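Local atomic coordinates of aerobactin synthase IucC (Klebsiella pneumoniae, PDB entry 6CN7), a protein that probably catalyses the ATP-dependent coupling of a second N-acetyl-N-hydroxylysine to its citryl intermediate, completing the siderophore aerobactin. Residues A[156-161]-A[226-231]; A[168-173]-A[193-198]; A[405-410]-A[510-515]. The protein carries 5 engineered substitutions. All coordinates share one frame; numbering follows the deposited sequence.

Contact 1 of 3, residues A[156-161]-A[226-231]; sequences ERYAPE and QWQQKI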
ATOM      1  N   GLU A 156      -9.604   6.409   6.381  1.00 42.00           N
ATOM      2  CA  GLU A 156     -10.042   6.496   7.770  1.00 45.55           C
ATOM      3  C   GLU A 156      -8.885   6.795   8.713  1.00 42.72           C
ATOM      4  O   GLU A 156      -9.076   7.482   9.724  1.00 44.39           O
ATOM      5  CB  GLU A 156     -10.752   5.206   8.173  1.00 48.14           C
ATOM      6  CG  GLU A 156     -12.094   5.039   7.474  1.00 52.25           C
ATOM      7  CD  GLU A 156     -12.828   3.769   7.868  1.00 54.08           C
ATOM      8  OE1 GLU A 156     -12.301   3.007   8.707  1.00 54.99           O
ATOM      9  OE2 GLU A 156     -13.937   3.538   7.336  1.00 53.05           O
ATOM     10  N   ARG A 157      -7.682   6.315   8.400  1.00 43.77           N
ATOM     11  CA  ARG A 157      -6.550   6.519   9.299  1.00 43.15           C
ATOM     12  C   ARG A 157      -5.948   7.912   9.188  1.00 40.49           C
ATOM     13  O   ARG A 157      -5.478   8.453  10.195  1.00 43.49           O
ATOM     14  CB  ARG A 157      -5.465   5.476   9.028  1.00 46.28           C
ATOM     15  CG  ARG A 157      -5.769   4.120   9.617  1.00 50.26           C
ATOM     16  CD  ARG A 157      -4.635   3.138   9.399  1.00 55.82           C
ATOM     17  NE  ARG A 157      -4.953   1.831   9.970  1.00 63.37           N
ATOM     18  CZ  ARG A 157      -4.213   0.740   9.814  1.00 67.78           C
ATOM     19  NH1 ARG A 157      -3.096   0.779   9.097  1.00 70.55           N
ATOM     20  NH2 ARG A 157      -4.595  -0.399  10.377  1.00 70.78           N
ATOM     21  N   TYR A 158      -5.946   8.510   7.996  1.00 42.39           N
ATOM     22  CA  TYR A 158      -5.140   9.699   7.744  1.00 43.50           C
ATOM     23  C   TYR A 158      -5.905  10.883   7.168  1.00 45.14           C
ATOM     24  O   TYR A 158      -5.346  11.984   7.138  1.00 45.19           O
ATOM     25  CB  TYR A 158      -3.983   9.351   6.796  1.00 40.06           C
ATOM     26  CG  TYR A 158      -3.175   8.165   7.270  1.00 40.11           C
ATOM     27  CD1 TYR A 158      -2.629   8.140   8.547  1.00 40.09           C
ATOM     28  CD2 TYR A 158      -2.981   7.059   6.453  1.00 44.81           C
ATOM     29  CE1 TYR A 158      -1.898   7.056   8.992  1.00 43.35           C
ATOM     30  CE2 TYR A 158      -2.249   5.967   6.887  1.00 42.96           C
ATOM     31  CZ  TYR A 158      -1.712   5.972   8.158  1.00 43.59           C
ATOM     32  OH  TYR A 158      -0.984   4.890   8.600  1.00 52.06           O
ATOM     33  N   ALA A 159      -7.160  10.705   6.715  1.00 45.87           N
ATOM     34  CA  ALA A 159      -7.850  11.845   6.128  1.00 42.34           C
ATOM     35  C   ALA A 159      -8.551  12.666   7.207  1.00 42.47           C
ATOM     36  O   ALA A 159      -8.987  12.121   8.225  1.00 45.15           O
ATOM     37  CB  ALA A 159      -8.871  11.381   5.093  1.00 43.22           C
ATOM     38  N   PRO A 160      -8.687  13.980   7.001  1.00 42.07           N
ATOM     39  CA  PRO A 160      -9.195  14.833   8.086  1.00 39.26           C
ATOM     40  C   PRO A 160     -10.653  14.595   8.435  1.00 36.93           C
ATOM     41  O   PRO A 160     -11.022  14.756   9.605  1.00 40.82           O
ATOM     42  CB  PRO A 160      -8.971  16.255   7.548  1.00 41.57           C
ATOM     43  CG  PRO A 160      -8.913  16.105   6.071  1.00 41.11           C
ATOM     44  CD  PRO A 160      -8.285  14.766   5.823  1.00 41.45           C
ATOM     45  N   GLU A 161     -11.499  14.225   7.471  1.00 36.65           N
ATOM     46  CA  GLU A 161     -12.920  14.079   7.772  1.00 36.47           C
ATOM     47  C   GLU A 161     -13.202  12.969   8.779  1.00 42.50           C
ATOM     48  O   GLU A 161     -14.327  12.895   9.287  1.00 44.77           O
ATOM     49  CB  GLU A 161     -13.723  13.832   6.491  1.00 38.48           C
ATOM     50  CG  GLU A 161     -13.332  12.592   5.699  1.00 41.64           C
ATOM     51  CD  GLU A 161     -12.283  12.878   4.645  1.00 43.19           C
ATOM     52  OE1 GLU A 161     -11.591  13.916   4.754  1.00 44.57           O
ATOM     53  OE2 GLU A 161     -12.157  12.066   3.702  1.00 39.33           O
ATOM     54  N   GLN A 226       3.267   7.540   3.828  1.00 51.25           N
ATOM     55  CA  GLN A 226       4.421   7.680   2.946  1.00 49.66           C
ATOM     56  C   GLN A 226       5.424   6.556   3.175  1.00 42.50           C
ATOM     57  O   GLN A 226       5.951   5.980   2.215  1.00 43.12           O
ATOM     58  CB  GLN A 226       5.077   9.043   3.169  1.00 49.50           C
ATOM     59  CG  GLN A 226       6.204   9.378   2.199  1.00 48.23           C
ATOM     60  CD  GLN A 226       5.706   9.766   0.822  1.00 47.37           C
ATOM     61  OE1 GLN A 226       4.520   9.641   0.519  1.00 45.86           O
ATOM     62  NE2 GLN A 226       6.614  10.247  -0.020  1.00 49.52           N
ATOM     63  N   TRP A 227       5.705   6.229   4.439  1.00 43.01           N
ATOM     64  CA  TRP A 227       6.613   5.122   4.727  1.00 46.19           C
ATOM     65  C   TRP A 227       6.022   3.796   4.271  1.00 45.22           C
ATOM     66  O   TRP A 227       6.716   2.971   3.663  1.00 47.40           O
ATOM     67  CB  TRP A 227       6.926   5.061   6.220  1.00 49.35           C
ATOM     68  CG  TRP A 227       7.585   3.773   6.610  1.00 52.45           C
ATOM     69  CD1 TRP A 227       7.019   2.732   7.289  1.00 53.01           C
ATOM     70  CD2 TRP A 227       8.930   3.381   6.324  1.00 56.89           C
ATOM     71  NE1 TRP A 227       7.933   1.718   7.449  1.00 56.82           N
ATOM     72  CE2 TRP A 227       9.114   2.092   6.867  1.00 57.50           C
ATOM     73  CE3 TRP A 227       9.999   3.995   5.666  1.00 59.02           C
ATOM     74  CZ2 TRP A 227      10.324   1.409   6.771  1.00 57.47           C
ATOM     75  CZ3 TRP A 227      11.199   3.317   5.572  1.00 60.27           C
ATOM     76  CH2 TRP A 227      11.352   2.037   6.122  1.00 59.34           C
ATOM     77  N   GLN A 228       4.741   3.578   4.565  1.00 45.09           N
ATOM     78  CA  GLN A 228       4.099   2.304   4.272  1.00 49.98           C
ATOM     79  C   GLN A 228       4.081   2.024   2.773  1.00 47.35           C
ATOM     80  O   GLN A 228       4.461   0.935   2.326  1.00 43.73           O
ATOM     81  CB  GLN A 228       2.682   2.325   4.843  1.00 55.62           C
ATOM     82  CG  GLN A 228       1.912   1.025   4.764  1.00 59.42           C
ATOM     83  CD  GLN A 228       0.508   1.175   5.317  1.00 60.67           C
ATOM     84  OE1 GLN A 228      -0.475   0.911   4.626  1.00 59.52           O
ATOM     85  NE2 GLN A 228       0.407   1.617   6.567  1.00 61.81           N
ATOM     86  N   GLN A 229       3.660   3.005   1.976  1.00 46.86           N
ATOM     87  CA  GLN A 229       3.389   2.784   0.561  1.00 46.61           C
ATOM     88  C   GLN A 229       4.547   3.136  -0.361  1.00 48.51           C
ATOM     89  O   GLN A 229       4.664   2.535  -1.434  1.00 49.03           O
ATOM     90  CB  GLN A 229       2.163   3.596   0.130  1.00 40.88           C
ATOM     91  CG  GLN A 229       0.891   3.234   0.875  1.00 47.34           C
ATOM     92  CD  GLN A 229       0.552   1.764   0.761  1.00 46.31           C
ATOM     93  OE1 GLN A 229       0.632   1.177  -0.318  1.00 47.86           O
ATOM     94  NE2 GLN A 229       0.178   1.155   1.879  1.00 50.19           N
ATOM     95  N   LYS A 230       5.400   4.089   0.009  1.00 49.10           N
ATOM     96  CA  LYS A 230       6.391   4.623  -0.922  1.00 51.13           C
ATOM     97  C   LYS A 230       7.822   4.370  -0.465  1.00 49.13           C
ATOM     98  O   LYS A 230       8.586   3.725  -1.191  1.00 48.81           O
ATOM     99  CB  LYS A 230       6.145   6.124  -1.125  1.00 51.71           C
ATOM    100  CG  LYS A 230       4.803   6.453  -1.770  1.00 55.26           C
ATOM    101  CD  LYS A 230       4.678   5.845  -3.165  1.00 63.59           C
ATOM    102  CE  LYS A 230       3.399   6.288  -3.850  1.00 71.26           C
ATOM    103  NZ  LYS A 230       3.214   5.663  -5.188  1.00 76.47           N
ATOM    104  N   ILE A 231       8.210   4.847   0.715  1.00 49.87           N
ATOM    105  CA  ILE A 231       9.623   4.854   1.076  1.00 51.12           C
ATOM    106  C   ILE A 231      10.106   3.449   1.414  1.00 50.93           C
ATOM    107  O   ILE A 231      11.194   3.039   0.993  1.00 53.10           O
ATOM    108  CB  ILE A 231       9.859   5.844   2.230  1.00 55.03           C
ATOM    109  CG1 ILE A 231       9.537   7.263   1.752  1.00 58.78           C
ATOM    110  CG2 ILE A 231      11.301   5.767   2.732  1.00 56.53           C
ATOM    111  CD1 ILE A 231       9.319   8.248   2.857  1.00 64.69           C
TER
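Tyr158 and Arg157, in the last turn of helix 152-158, meet just one residue of helix 224-234: Gln228, whose amide NE2 lies 4.1 Å from Tyr158 OH and 4.4 Å from Arg157 NH1. Both gaps are too long for hydrogen bonds. Gln228 gets there by stretching out, with CG anti to the backbone N (chi1 -174°), and its amide is turned 61° from the plane of the Tyr158 ring. The amide nitrogen comes to the guanidinium at its edge, near its plane.

Further out, neighbours hold each partner. Arg157 CB sits over the centre of the Tyr158 ring, 3.7 Å above its plane, and Phe166 and His223 make edge-to-face contacts with that ring. The charge of Arg157 is paired with Glu153 through a salt bridge to NH2. On the other helix, Gln229 NE2 gives a weak, bent bond of 2.8 Å to Gln228 OE1. In the same helix, residues 227-231 form a wider pi-type turn, where Gln226 O accepts from both Lys230 N and Ile231 N.

The chemistry is that of a loose polar approach: Gln228 NE2 and Arg157 NH1 are both donors and cannot bond to each other. The firm tie of Arg157 runs to Glu153, while Gln228 is held weakly by Gln229, which in turn hydrogen-bonds to Gln229 of the second subunit.

Contact 2 of 3, residues A[168-173]-A[193-198]; sequences LHWLAV and AAAMDP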
ATOM      1  N   LEU A 168       4.169   9.463  13.868  1.00 54.71           N
ATOM      2  CA  LEU A 168       5.028   9.569  12.703  1.00 52.25           C
ATOM      3  C   LEU A 168       6.094   8.483  12.728  1.00 53.13           C
ATOM      4  O   LEU A 168       6.509   8.010  13.790  1.00 56.11           O
ATOM      5  CB  LEU A 168       5.698  10.941  12.649  1.00 55.46           C
ATOM      6  CG  LEU A 168       4.749  12.138  12.602  1.00 52.59           C
ATOM      7  CD1 LEU A 168       5.542  13.435  12.628  1.00 49.39           C
ATOM      8  CD2 LEU A 168       3.848  12.071  11.375  1.00 50.75           C
ATOM      9  N   HIS A 169       6.528   8.089  11.537  1.00 49.23           N
ATOM     10  CA  HIS A 169       7.665   7.199  11.377  1.00 51.47           C
ATOM     11  C   HIS A 169       8.941   8.030  11.308  1.00 53.66           C
ATOM     12  O   HIS A 169       8.942   9.154  10.797  1.00 54.22           O
ATOM     13  CB  HIS A 169       7.504   6.354  10.115  1.00 49.52           C
ATOM     14  CG  HIS A 169       8.434   5.185  10.043  1.00 54.33           C
ATOM     15  ND1 HIS A 169       8.170   3.984  10.665  1.00 55.88           N
ATOM     16  CD2 HIS A 169       9.621   5.029   9.413  1.00 58.03           C
ATOM     17  CE1 HIS A 169       9.156   3.140  10.425  1.00 57.13           C
ATOM     18  NE2 HIS A 169      10.049   3.749   9.667  1.00 58.13           N
ATOM     19  N   TRP A 170      10.032   7.475  11.832  1.00 52.14           N
ATOM     20  CA  TRP A 170      11.288   8.203  11.962  1.00 57.69           C
ATOM     21  C   TRP A 170      12.408   7.462  11.248  1.00 59.92           C
ATOM     22  O   TRP A 170      12.587   6.254  11.444  1.00 61.97           O
ATOM     23  CB  TRP A 170      11.645   8.412  13.435  1.00 59.58           C
ATOM     24  CG  TRP A 170      10.721   9.368  14.105  1.00 62.73           C
ATOM     25  CD1 TRP A 170       9.562   9.067  14.756  1.00 64.99           C
ATOM     26  CD2 TRP A 170      10.865  10.790  14.175  1.00 62.61           C
ATOM     27  NE1 TRP A 170       8.976  10.214  15.234  1.00 64.19           N
ATOM     28  CE2 TRP A 170       9.757  11.287  14.890  1.00 60.98           C
ATOM     29  CE3 TRP A 170      11.824  11.693  13.706  1.00 65.59           C
ATOM     30  CZ2 TRP A 170       9.583  12.644  15.147  1.00 58.32           C
ATOM     31  CZ3 TRP A 170      11.650  13.040  13.964  1.00 62.91           C
ATOM     32  CH2 TRP A 170      10.538  13.502  14.676  1.00 59.59           C
ATOM     33  N   LEU A 171      13.155   8.192  10.426  1.00 60.63           N
ATOM     34  CA  LEU A 171      14.318   7.674   9.723  1.00 64.59           C
ATOM     35  C   LEU A 171      15.579   8.352  10.236  1.00 67.12           C
ATOM     36  O   LEU A 171      15.535   9.380  10.917  1.00 63.48           O
ATOM     37  CB  LEU A 171      14.191   7.896   8.211  1.00 65.85           C
ATOM     38  CG  LEU A 171      13.044   7.199   7.477  1.00 65.73           C
ATOM     39  CD1 LEU A 171      13.084   7.557   6.000  1.00 63.82           C
ATOM     40  CD2 LEU A 171      13.113   5.695   7.668  1.00 67.67           C
ATOM     41  N   ALA A 172      16.719   7.755   9.895  1.00 71.02           N
ATOM     42  CA  ALA A 172      18.027   8.338  10.156  1.00 72.01           C
ATOM     43  C   ALA A 172      18.766   8.476   8.835  1.00 72.44           C
ATOM     44  O   ALA A 172      18.832   7.520   8.055  1.00 71.80           O
ATOM     45  CB  ALA A 172      18.833   7.484  11.138  1.00 74.43           C
ATOM     46  N   VAL A 173      19.310   9.664   8.583  1.00 76.83           N
ATOM     47  CA  VAL A 173      19.973   9.972   7.325  1.00 81.01           C
ATOM     48  C   VAL A 173      21.305  10.641   7.620  1.00 82.62           C
ATOM     49  O   VAL A 173      21.447  11.382   8.597  1.00 82.92           O
ATOM     50  CB  VAL A 173      19.100  10.881   6.433  1.00 81.86           C
ATOM     51  CG1 VAL A 173      19.808  11.193   5.116  1.00 86.40           C
ATOM     52  CG2 VAL A 173      17.749  10.233   6.172  1.00 78.93           C
ATOM     53  N   ALA A 193      11.800  17.987  20.588  1.00 72.22           N
ATOM     54  CA  ALA A 193      11.027  18.172  21.810  1.00 71.36           C
ATOM     55  C   ALA A 193       9.582  18.535  21.505  1.00 69.53           C
ATOM     56  O   ALA A 193       8.690  18.260  22.315  1.00 69.79           O
ATOM     57  CB  ALA A 193      11.668  19.250  22.682  1.00 70.30           C
ATOM     58  N   ALA A 194       9.327  19.158  20.353  1.00 67.01           N
ATOM     59  CA  ALA A 194       7.957  19.461  19.956  1.00 65.20           C
ATOM     60  C   ALA A 194       7.205  18.225  19.482  1.00 63.74           C
ATOM     61  O   ALA A 194       5.970  18.216  19.520  1.00 65.25           O
ATOM     62  CB  ALA A 194       7.949  20.519  18.853  1.00 63.28           C
ATOM     63  N   ALA A 195       7.915  17.185  19.041  1.00 61.89           N
ATOM     64  CA  ALA A 195       7.290  15.984  18.507  1.00 64.64           C
ATOM     65  C   ALA A 195       7.342  14.796  19.455  1.00 65.86           C
ATOM     66  O   ALA A 195       6.633  13.811  19.221  1.00 64.97           O
ATOM     67  CB  ALA A 195       7.949  15.589  17.178  1.00 63.88           C
ATOM     68  N   MET A 196       8.152  14.858  20.508  1.00 70.20           N
ATOM     69  CA  MET A 196       8.288  13.759  21.452  1.00 72.88           C
ATOM     70  C   MET A 196       8.294  14.310  22.867  1.00 76.21           C
ATOM     71  O   MET A 196       8.946  15.321  23.144  1.00 78.32           O
ATOM     72  CB  MET A 196       9.582  12.969  21.210  1.00 73.01           C
ATOM     73  CG  MET A 196       9.702  12.356  19.828  1.00 71.92           C
ATOM     74  SD  MET A 196      11.275  11.504  19.599  1.00 71.83           S
ATOM     75  CE  MET A 196      11.165  11.046  17.876  1.00 70.78           C
ATOM     76  N   ASP A 197       7.563  13.648  23.761  1.00 77.43           N
ATOM     77  CA  ASP A 197       7.700  13.945  25.172  1.00 78.11           C
ATOM     78  C   ASP A 197       9.008  13.346  25.681  1.00 81.16           C
ATOM     79  O   ASP A 197       9.584  12.462  25.041  1.00 80.12           O
ATOM     80  CB  ASP A 197       6.503  13.405  25.957  1.00 76.43           C
ATOM     81  CG  ASP A 197       6.381  11.890  25.895  1.00 79.05           C
ATOM     82  OD1 ASP A 197       7.343  11.214  25.475  1.00 82.70           O
ATOM     83  OD2 ASP A 197       5.307  11.370  26.271  1.00 79.65           O
ATOM     84  N   PRO A 198       9.512  13.822  26.820  1.00 82.09           N
ATOM     85  CA  PRO A 198      10.801  13.309  27.314  1.00 83.58           C
ATOM     86  C   PRO A 198      10.868  11.794  27.385  1.00 84.98           C
ATOM     87  O   PRO A 198      11.958  11.221  27.254  1.00 87.48           O
ATOM     88  CB  PRO A 198      10.916  13.948  28.705  1.00 83.01           C
ATOM     89  CG  PRO A 198      10.097  15.189  28.617  1.00 81.73           C
ATOM     90  CD  PRO A 198       8.954  14.863  27.702  1.00 82.03           C
TER
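Segment 168-173 is extended strand throughout, whereas 193-198 leaves helix 188-195 through an extended Met196 (phi/psi -137/136°) before helix 198-210 begins. The contact is carried by Trp170 of the strand, with Met196 coming from the opposite direction and Ala195 at the ring edge. Met196 sets its methyl on one face of the indole: CE is 3.3 Å from Trp170 CE2, close packing, and 3.5 Å from Trp170 NE1. Seen from the five-membered ring it is a CH-pi contact, with Met196 CE 3.6 Å from the ring centroid and 23° off the normal. The thioether follows at greater height, Met196 SD standing 5.2 Å from the centroid of the Trp170 six-membered ring, so this is also a Met-aromatic pair. A straight chain lets the methyl reach the ring end-on. Ala195 takes a different side: its CB lies in the indole plane, 3.9 Å from Trp170 CZ2.

Strand 165-174 belongs to a large antiparallel sheet, flanked here by strands 217-222 and 244-250, and the contact fastens the turn between two helices onto that sheet. His169 points away from the side Trp170 takes. The indole also touches Pro219 and Pro221, while its buried NE1 is satisfied by Phe250 O, a bond that helps fix the rotation of the ring whose face the methyl covers. Met196 packs in addition on Phe250 and on Phe204 of helix 198-210. At the start of that helix Asp197 is the N-cap, its OD1 accepting from Glu200 N.

Contact 3 of 3, residues A[405-410]-A[510-515]; sequences VVVVPL and QLLAAV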
ATOM      1  N   VAL A 405     -10.988  42.713   6.960  1.00 46.74           N
ATOM      2  CA  VAL A 405      -9.985  41.825   7.543  1.00 46.32           C
ATOM      3  C   VAL A 405      -9.319  40.966   6.471  1.00 42.60           C
ATOM      4  O   VAL A 405      -8.124  40.670   6.552  1.00 45.39           O
ATOM      5  CB  VAL A 405     -10.642  40.958   8.632  1.00 48.45           C
ATOM      6  CG1 VAL A 405      -9.760  39.764   8.996  1.00 52.29           C
ATOM      7  CG2 VAL A 405     -10.928  41.802   9.870  1.00 48.79           C
ATOM      8  N   VAL A 406     -10.070  40.550   5.456  1.00 44.56           N
ATOM      9  CA  VAL A 406      -9.617  39.547   4.491  1.00 46.96           C
ATOM     10  C   VAL A 406      -9.189  40.182   3.174  1.00 46.29           C
ATOM     11  O   VAL A 406      -8.067  39.975   2.714  1.00 48.44           O
ATOM     12  CB  VAL A 406     -10.724  38.491   4.266  1.00 46.84           C
ATOM     13  CG1 VAL A 406     -10.290  37.476   3.212  1.00 49.88           C
ATOM     14  CG2 VAL A 406     -11.066  37.787   5.570  1.00 46.78           C
ATOM     15  N   VAL A 407     -10.069  40.964   2.553  1.00 46.11           N
ATOM     16  CA  VAL A 407      -9.859  41.358   1.163  1.00 46.76           C
ATOM     17  C   VAL A 407      -8.895  42.532   1.066  1.00 48.98           C
ATOM     18  O   VAL A 407      -8.023  42.556   0.189  1.00 48.06           O
ATOM     19  CB  VAL A 407     -11.212  41.675   0.498  1.00 46.72           C
ATOM     20  CG1 VAL A 407     -11.015  42.055  -0.964  1.00 42.83           C
ATOM     21  CG2 VAL A 407     -12.154  40.480   0.617  1.00 47.27           C
ATOM     22  N   VAL A 408      -9.029  43.518   1.954  1.00 47.63           N
ATOM     23  CA  VAL A 408      -8.170  44.700   1.888  1.00 44.43           C
ATOM     24  C   VAL A 408      -6.693  44.321   1.934  1.00 45.15           C
ATOM     25  O   VAL A 408      -5.940  44.750   1.046  1.00 47.68           O
ATOM     26  CB  VAL A 408      -8.557  45.698   2.984  1.00 51.86           C
ATOM     27  CG1 VAL A 408      -7.607  46.895   2.985  1.00 49.57           C
ATOM     28  CG2 VAL A 408      -9.996  46.163   2.793  1.00 53.63           C
ATOM     29  N   PRO A 409      -6.215  43.542   2.912  1.00 42.55           N
ATOM     30  CA  PRO A 409      -4.780  43.201   2.916  1.00 43.45           C
ATOM     31  C   PRO A 409      -4.324  42.523   1.637  1.00 45.27           C
ATOM     32  O   PRO A 409      -3.255  42.852   1.108  1.00 48.38           O
ATOM     33  CB  PRO A 409      -4.638  42.268   4.130  1.00 43.65           C
ATOM     34  CG  PRO A 409      -5.854  42.484   4.942  1.00 46.62           C
ATOM     35  CD  PRO A 409      -6.940  42.894   4.016  1.00 42.97           C
ATOM     36  N   LEU A 410      -5.113  41.582   1.119  1.00 45.59           N
ATOM     37  CA  LEU A 410      -4.706  40.850  -0.076  1.00 45.20           C
ATOM     38  C   LEU A 410      -4.687  41.756  -1.299  1.00 41.23           C
ATOM     39  O   LEU A 410      -3.768  41.674  -2.124  1.00 44.79           O
ATOM     40  CB  LEU A 410      -5.642  39.663  -0.303  1.00 44.13           C
ATOM     41  CG  LEU A 410      -5.607  38.578   0.777  1.00 49.61           C
ATOM     42  CD1 LEU A 410      -6.699  37.554   0.533  1.00 52.62           C
ATOM     43  CD2 LEU A 410      -4.245  37.902   0.824  1.00 53.68           C
ATOM     44  N   GLN A 510     -22.505  44.900  -2.643  1.00 48.22           N
ATOM     45  CA  GLN A 510     -22.432  46.342  -2.423  1.00 48.72           C
ATOM     46  C   GLN A 510     -21.496  46.662  -1.265  1.00 48.97           C
ATOM     47  O   GLN A 510     -20.688  47.595  -1.346  1.00 51.35           O
ATOM     48  CB  GLN A 510     -23.823  46.911  -2.141  1.00 54.05           C
ATOM     49  CG  GLN A 510     -24.680  47.156  -3.369  1.00 59.13           C
ATOM     50  CD  GLN A 510     -26.082  47.610  -3.008  1.00 60.78           C
ATOM     51  OE1 GLN A 510     -26.492  47.537  -1.850  1.00 59.58           O
ATOM     52  NE2 GLN A 510     -26.826  48.084  -4.000  1.00 62.21           N
ATOM     53  N   LEU A 511     -21.592  45.895  -0.175  1.00 46.56           N
ATOM     54  CA  LEU A 511     -20.732  46.123   0.981  1.00 47.23           C
ATOM     55  C   LEU A 511     -19.270  45.857   0.644  1.00 47.57           C
ATOM     56  O   LEU A 511     -18.381  46.587   1.096  1.00 46.87           O
ATOM     57  CB  LEU A 511     -21.178  45.241   2.147  1.00 52.71           C
ATOM     58  CG  LEU A 511     -22.326  45.765   3.016  1.00 61.22           C
ATOM     59  CD1 LEU A 511     -23.607  45.907   2.226  1.00 63.51           C
ATOM     60  CD2 LEU A 511     -22.544  44.835   4.195  1.00 65.45           C
ATOM     61  N   LEU A 512     -19.000  44.814  -0.144  1.00 46.88           N
ATOM     62  CA  LEU A 512     -17.626  44.524  -0.539  1.00 48.83           C
ATOM     63  C   LEU A 512     -17.058  45.649  -1.394  1.00 51.61           C
ATOM     64  O   LEU A 512     -15.921  46.088  -1.191  1.00 52.67           O
ATOM     65  CB  LEU A 512     -17.566  43.192  -1.290  1.00 50.19           C
ATOM     66  CG  LEU A 512     -16.193  42.783  -1.830  1.00 52.52           C
ATOM     67  CD1 LEU A 512     -15.168  42.692  -0.709  1.00 50.76           C
ATOM     68  CD2 LEU A 512     -16.287  41.460  -2.580  1.00 52.84           C
ATOM     69  N   ALA A 513     -17.842  46.128  -2.362  1.00 52.98           N
ATOM     70  CA  ALA A 513     -17.382  47.216  -3.219  1.00 50.51           C
ATOM     71  C   ALA A 513     -17.139  48.486  -2.414  1.00 49.04           C
ATOM     72  O   ALA A 513     -16.188  49.229  -2.684  1.00 50.16           O
ATOM     73  CB  ALA A 513     -18.400  47.473  -4.328  1.00 51.08           C
ATOM     74  N   ALA A 514     -17.989  48.752  -1.420  1.00 46.34           N
ATOM     75  CA  ALA A 514     -17.805  49.938  -0.591  1.00 48.02           C
ATOM     76  C   ALA A 514     -16.512  49.851   0.211  1.00 51.24           C
ATOM     77  O   ALA A 514     -15.779  50.840   0.327  1.00 54.11           O
ATOM     78  CB  ALA A 514     -19.003  50.119   0.339  1.00 47.33           C
ATOM     79  N   VAL A 515     -16.216  48.678   0.775  1.00 49.48           N
ATOM     80  CA  VAL A 515     -14.947  48.489   1.471  1.00 46.90           C
ATOM     81  C   VAL A 515     -13.783  48.692   0.510  1.00 49.18           C
ATOM     82  O   VAL A 515     -12.750  49.266   0.874  1.00 54.55           O
ATOM     83  CB  VAL A 515     -14.905  47.098   2.134  1.00 46.31           C
ATOM     84  CG1 VAL A 515     -13.507  46.784   2.662  1.00 48.05           C
ATOM     85  CG2 VAL A 515     -15.915  47.025   3.264  1.00 45.82           C
TER
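This is a wholly apolar helix-helix contact, made in the C-terminal half of the chain where helix 395-417 lies against helix 505-521. Two pairs of side chains carry it, Val407 with Leu512 and Val408 with Val515. The backbones come nearest at the second pair, where Val408 CA and Val515 CA are 7.8 Å apart; Val407 CA and Leu512 CA stand off at 8.6 Å. The methyl contacts follow suit, with Val408 CG2 at 3.6 Å from Val515 CG1. In the other pair Val407 CG2 is 4.0 Å from Leu512 CD1. In each pair the side chains meet at about a right angle, one branch of each valine doing the touching. Leu512 starts off aslant, but chi1 of 177° and chi2 of 58° together bring its CD1 to Val407.

One helix thus offers two consecutive residues and the other two residues three apart, a little under one turn of a regular helix whose bonds include Val515 N to Leu511 O. Both helices fall in the FhuF-like part of the protein, and the interface extends back along helix 395-417: Leu512 also rests on Phe403, Val515 on Arg404 and Leu511 on Thr400. Helix 475-499 closes in as a third member, with His486 against Val407 and both Phe487 and Leu491 against Leu512. Next to the touching valines comes Pro409, whose nitrogen cannot donate to the preceding turn, so helix 395-417 is kinked there; the proline ring packs on Leu314 and Ser317 of helix 312-317.

In the fold
Contacts 1 and 2 are neighbours, with centres about 17 Å apart, and contact 2 closes within the stretch of chain that contact 1 spans. Helix 152-158 is followed in the chain, after a short 3-10 segment, by strand 165-174, and the two contacts touch where Trp227 stacks on His169 and packs on Leu171. Both belong to the IucA/IucC family region. Contact 3 comes later along the chain, in the FhuF-like region and across the chain's centre, its centre about 39 Å from that of contact 1 and 43 Å from that of contact 2. The separation is consistent with the multi-lobed architecture of these siderophore synthetases: one sheet-based lobe carrying a subunit interface, and another built here on helices.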